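Local coordinates for protein 2-hydroxy-3-oxopropionate reductase (Polaromonas sp. JS666, PDB 4DLL) that probably catalyses the NAD(P)H-dependent reduction of 2-hydroxy-3-oxopropionate (tartronate semialdehyde) to glycerate, as a member of the 3-hydroxyisobutyrate dehydrogenase family, at residues Ile77-Asp89 with Val104-Pro116. Sequence-based numbering, arbitrary orientation.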
loop_
_atom_site.group_PDB
_atom_site.type_symbol
_atom_site.label_atom_id
_atom_site.label_comp_id
_atom_site.label_asym_id
_atom_site.label_seq_id
_atom_site.Cartn_x
_atom_site.Cartn_y
_atom_site.Cartn_z
ATOM N N ILE A 77 30.268 26.276 -5.519
ATOM C CA ILE A 77 29.244 26.900 -4.698
ATOM C C ILE A 77 29.227 28.414 -4.918
ATOM O O ILE A 77 30.271 29.023 -5.038
ATOM C CB ILE A 77 29.438 26.532 -3.236
ATOM C CG1 ILE A 77 29.871 25.057 -3.090
ATOM C CG2 ILE A 77 28.222 26.854 -2.396
ATOM C CD1 ILE A 77 28.949 23.964 -3.574
ATOM N N HIS A 78 28.051 29.025 -4.998
ATOM C CA HIS A 78 27.945 30.485 -5.134
ATOM C C HIS A 78 27.204 31.076 -3.941
ATOM O O HIS A 78 26.345 30.418 -3.348
ATOM C CB HIS A 78 27.281 30.848 -6.455
ATOM C CG HIS A 78 27.961 30.232 -7.630
ATOM N ND1 HIS A 78 28.746 30.960 -8.500
ATOM C CD2 HIS A 78 28.030 28.941 -8.049
ATOM C CE1 HIS A 78 29.244 30.151 -9.423
ATOM N NE2 HIS A 78 28.828 28.918 -9.170
ATOM N N GLU A 79 27.562 32.294 -3.556
ATOM C CA GLU A 79 26.878 32.956 -2.428
ATOM C C GLU A 79 25.451 33.415 -2.844
ATOM O O GLU A 79 24.516 33.325 -2.053
ATOM C CB GLU A 79 27.741 34.117 -1.862
ATOM C CG GLU A 79 27.134 34.894 -0.664
ATOM C CD GLU A 79 27.058 34.081 0.636
ATOM O OE1 GLU A 79 27.577 32.913 0.681
ATOM O OE2 GLU A 79 26.470 34.617 1.624
ATOM N N GLN A 80 25.312 33.873 -4.097
ATOM C CA GLN A 80 24.035 34.357 -4.664
ATOM C C GLN A 80 23.526 33.369 -5.721
ATOM O O GLN A 80 24.290 32.907 -6.579
ATOM C CB GLN A 80 24.215 35.737 -5.310
ATOM C CG GLN A 80 24.289 36.910 -4.351
ATOM C CD GLN A 80 24.697 38.192 -5.074
ATOM O OE1 GLN A 80 24.836 38.228 -6.307
ATOM N NE2 GLN A 80 24.898 39.255 -4.305
ATOM N N ALA A 81 22.234 33.061 -5.646
ATOM C CA ALA A 81 21.607 32.040 -6.470
ATOM C C ALA A 81 21.651 32.423 -7.949
ATOM O O ALA A 81 21.922 31.573 -8.828
ATOM C CB ALA A 81 20.182 31.811 -5.996
ATOM N N ARG A 82 21.428 33.710 -8.218
ATOM C CA ARG A 82 21.458 34.243 -9.584
ATOM C C ARG A 82 22.744 33.875 -10.257
ATOM O O ARG A 82 22.745 33.583 -11.443
ATOM C CB ARG A 82 21.409 35.758 -9.612
ATOM C CG ARG A 82 21.308 36.426 -8.254
ATOM C CD ARG A 82 22.068 37.749 -8.246
ATOM N NE ARG A 82 21.844 38.491 -9.481
ATOM C CZ ARG A 82 22.629 39.464 -9.923
ATOM N NH1 ARG A 82 23.688 39.855 -9.219
ATOM N NH2 ARG A 82 22.327 40.053 -11.066
ATOM N N ALA A 83 23.842 33.950 -9.496
ATOM C CA ALA A 83 25.187 33.661 -9.998
ATOM C C ALA A 83 25.333 32.180 -10.340
ATOM O O ALA A 83 25.997 31.846 -11.310
ATOM C CB ALA A 83 26.239 34.079 -8.987
ATOM N N ALA A 84 24.715 31.312 -9.516
ATOM C CA ALA A 84 24.767 29.879 -9.724
ATOM C C ALA A 84 24.037 29.491 -10.989
ATOM O O ALA A 84 24.469 28.611 -11.708
ATOM C CB ALA A 84 24.176 29.123 -8.525
ATOM N N ALA A 85 22.938 30.189 -11.256
ATOM C CA ALA A 85 21.996 29.826 -12.324
ATOM C C ALA A 85 22.398 30.288 -13.716
ATOM O O ALA A 85 22.141 29.613 -14.719
ATOM C CB ALA A 85 20.585 30.363 -11.978
ATOM N N ARG A 86 23.044 31.439 -13.768
ATOM C CA ARG A 86 23.200 32.137 -15.021
ATOM C C ARG A 86 23.722 31.344 -16.221
ATOM O O ARG A 86 23.203 31.495 -17.318
ATOM C CB ARG A 86 23.963 33.453 -14.807
ATOM C CG ARG A 86 25.391 33.349 -14.340
ATOM C CD ARG A 86 26.015 34.761 -14.216
ATOM N NE ARG A 86 25.574 35.657 -15.292
ATOM C CZ ARG A 86 26.049 35.654 -16.545
ATOM N NH1 ARG A 86 27.008 34.793 -16.929
ATOM N NH2 ARG A 86 25.546 36.521 -17.427
ATOM N N ASP A 87 24.713 30.498 -16.033
ATOM C CA ASP A 87 25.314 29.803 -17.199
ATOM C C ASP A 87 24.771 28.366 -17.388
ATOM O O ASP A 87 25.214 27.609 -18.273
ATOM C CB ASP A 87 26.866 29.839 -17.103
ATOM C CG ASP A 87 27.570 29.346 -18.394
ATOM O OD1 ASP A 87 27.170 29.751 -19.540
ATOM O OD2 ASP A 87 28.546 28.543 -18.246
ATOM N N ALA A 88 23.759 28.024 -16.585
ATOM C CA ALA A 88 23.194 26.678 -16.566
ATOM C C ALA A 88 22.368 26.434 -17.797
ATOM O O ALA A 88 21.667 27.332 -18.276
ATOM C CB ALA A 88 22.337 26.460 -15.345
ATOM N N ASP A 89 22.468 25.208 -18.289
ATOM C CA ASP A 89 21.522 24.641 -19.255
ATOM C C ASP A 89 20.234 24.216 -18.559
ATOM O O ASP A 89 19.165 24.420 -19.095
ATOM C CB ASP A 89 22.148 23.397 -19.894
ATOM C CG ASP A 89 23.422 23.714 -20.640
ATOM O OD1 ASP A 89 23.427 24.686 -21.403
ATOM O OD2 ASP A 89 24.424 23.002 -20.451
ATOM N N VAL A 104 13.335 33.223 -4.435
ATOM C CA VAL A 104 14.531 32.876 -5.228
ATOM C C VAL A 104 14.460 33.202 -6.748
ATOM O O VAL A 104 15.374 33.828 -7.305
ATOM C CB VAL A 104 14.970 31.417 -4.996
ATOM C CG1 VAL A 104 16.239 31.113 -5.792
ATOM C CG2 VAL A 104 15.243 31.218 -3.529
ATOM N N LEU A 105 13.370 32.796 -7.398
ATOM C CA LEU A 105 13.236 33.005 -8.828
ATOM C C LEU A 105 13.120 34.488 -9.154
ATOM O O LEU A 105 13.757 34.984 -10.083
ATOM C CB LEU A 105 11.995 32.267 -9.350
ATOM C CG LEU A 105 12.135 30.852 -9.957
ATOM C CD1 LEU A 105 10.754 30.357 -10.368
ATOM C CD2 LEU A 105 13.047 30.896 -11.151
ATOM N N PHE A 106 12.310 35.210 -8.385
ATOM C CA PHE A 106 12.008 36.595 -8.740
ATOM C C PHE A 106 12.610 37.626 -7.780
ATOM O O PHE A 106 13.345 38.490 -8.227
ATOM C CB PHE A 106 10.502 36.766 -9.002
ATOM C CG PHE A 106 9.954 35.723 -9.950
ATOM C CD1 PHE A 106 10.238 35.777 -11.315
ATOM C CD2 PHE A 106 9.197 34.655 -9.469
ATOM C CE1 PHE A 106 9.773 34.778 -12.196
ATOM C CE2 PHE A 106 8.724 33.649 -10.343
ATOM C CZ PHE A 106 9.025 33.703 -11.697
ATOM N N ALA A 107 12.376 37.528 -6.476
ATOM C CA ALA A 107 13.049 38.453 -5.538
ATOM C C ALA A 107 14.585 38.465 -5.677
ATOM O O ALA A 107 15.220 39.516 -5.482
ATOM C CB ALA A 107 12.670 38.136 -4.084
ATOM N N GLN A 108 15.168 37.291 -5.972
ATOM C CA GLN A 108 16.619 37.094 -6.028
ATOM C C GLN A 108 17.139 37.049 -7.471
ATOM O O GLN A 108 18.310 36.873 -7.703
ATOM C CB GLN A 108 17.033 35.818 -5.253
ATOM C CG GLN A 108 17.153 35.996 -3.749
ATOM C CD GLN A 108 17.944 34.860 -3.042
ATOM O OE1 GLN A 108 17.396 34.169 -2.169
ATOM N NE2 GLN A 108 19.229 34.664 -3.421
ATOM N N GLY A 109 16.252 37.186 -8.441
ATOM C CA GLY A 109 16.670 37.417 -9.808
ATOM C C GLY A 109 17.288 36.243 -10.553
ATOM O O GLY A 109 18.092 36.442 -11.457
ATOM N N VAL A 110 16.901 35.032 -10.183
ATOM C CA VAL A 110 17.370 33.815 -10.854
ATOM C C VAL A 110 16.744 33.788 -12.239
ATOM O O VAL A 110 17.423 33.576 -13.257
ATOM C CB VAL A 110 17.034 32.528 -10.030
ATOM C CG1 VAL A 110 17.165 31.247 -10.870
ATOM C CG2 VAL A 110 17.930 32.438 -8.812
ATOM N N ALA A 111 15.445 34.040 -12.281
ATOM C CA ALA A 111 14.753 33.976 -13.556
ATOM C C ALA A 111 15.350 34.986 -14.515
ATOM O O ALA A 111 15.625 34.674 -15.685
ATOM C CB ALA A 111 13.262 34.198 -13.395
ATOM N N ALA A 112 15.568 36.192 -13.992
ATOM C CA ALA A 112 16.084 37.324 -14.762
ATOM C C ALA A 112 17.394 36.949 -15.404
ATOM O O ALA A 112 17.635 37.283 -16.561
ATOM C CB ALA A 112 16.266 38.545 -13.853
ATOM N N ALA A 113 18.208 36.212 -14.657
ATOM C CA ALA A 113 19.563 35.872 -15.074
ATOM C C ALA A 113 19.751 34.599 -15.931
ATOM O O ALA A 113 20.797 34.425 -16.533
ATOM C CB ALA A 113 20.473 35.843 -13.865
HETATM N N MSE A 114 18.751 33.734 -16.018
HETATM C CA MSE A 114 18.918 32.521 -16.845
HETATM C C MSE A 114 19.040 32.756 -18.371
HETATM O O MSE A 114 18.374 33.614 -18.929
HETATM C CB MSE A 114 17.845 31.479 -16.524
HETATM C CG MSE A 114 18.026 30.773 -15.151
HETATM SE SE MSE A 114 16.391 29.685 -14.619
HETATM C CE MSE A 114 16.359 28.258 -16.077
ATOM N N LYS A 115 19.909 31.966 -19.003
ATOM C CA LYS A 115 20.076 31.816 -20.463
ATOM C C LYS A 115 18.774 31.738 -21.233
ATOM O O LYS A 115 17.780 31.274 -20.712
ATOM C CB LYS A 115 20.781 30.493 -20.768
ATOM C CG LYS A 115 22.290 30.526 -20.886
ATOM C CD LYS A 115 22.816 29.343 -21.761
ATOM C CE LYS A 115 23.121 28.095 -20.931
ATOM N NZ LYS A 115 24.349 27.299 -21.364
ATOM N N PRO A 116 18.778 32.165 -22.503
ATOM C CA PRO A 116 17.671 31.714 -23.329
ATOM C C PRO A 116 17.908 30.220 -23.665
ATOM O O PRO A 116 19.048 29.752 -23.661
ATOM C CB PRO A 116 17.765 32.624 -24.582
ATOM C CG PRO A 116 18.870 33.625 -24.306
ATOM C CD PRO A 116 19.749 32.959 -23.285
HETATM O O HOH W 1 20.882 29.466 -17.023
#
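Val110 sits between two alanines one helical turn apart, its CG2 3.7 Å from Ala81 CB and its CG1 equally close to Ala85 CB. With CG1 anti to the backbone N (chi1 164°), the two methyls divide along the 81-85 helix, one for each alanine. Val104 CG1 adds to the Ala81 end and the CG of Met114, a selenomethionine, to the Ala85 end. The small Ala81 and Ala85 let the backbones come close, with Arg82 CA 4.3 Å from Val110 CA. Helices 81-85 and 110-113 and the end of helix 98-107 belong to the Rossmann-type NAD-binding domain and pack over one side of its sheet, where Val104 and Val110 also touch Leu37 of strand 33-37 and Ala81 and Gln108 touch Trp60. Whereas Ala81, Ala85 and Val110 are buried, the flank carrying Arg82 and Arg86 is exposed to solvent. There the aliphatic part of Arg82 lies against the backbone of Gln108 and Gly109, while its guanidinium has Gln80 OE1 in plane at its edge. Beyond the helix ends, Lys115 reaches across the 87-89 loop, passing CE by Ala88 O. Its NZ forms a salt bridge with Asp89 OD1 (2.8 Å), approaching from above the carboxylate plane (41° out of it), and a weak hydrogen bond to Asp87 O. Asp89 OD2 accepts from the backbone N of Arg32 and Lys33, and Asp87 pairs with the Lys33 side chain. A water lies 2.6 Å from both Ala85 O and Ala88 O and weakly accepts from Lys115 N.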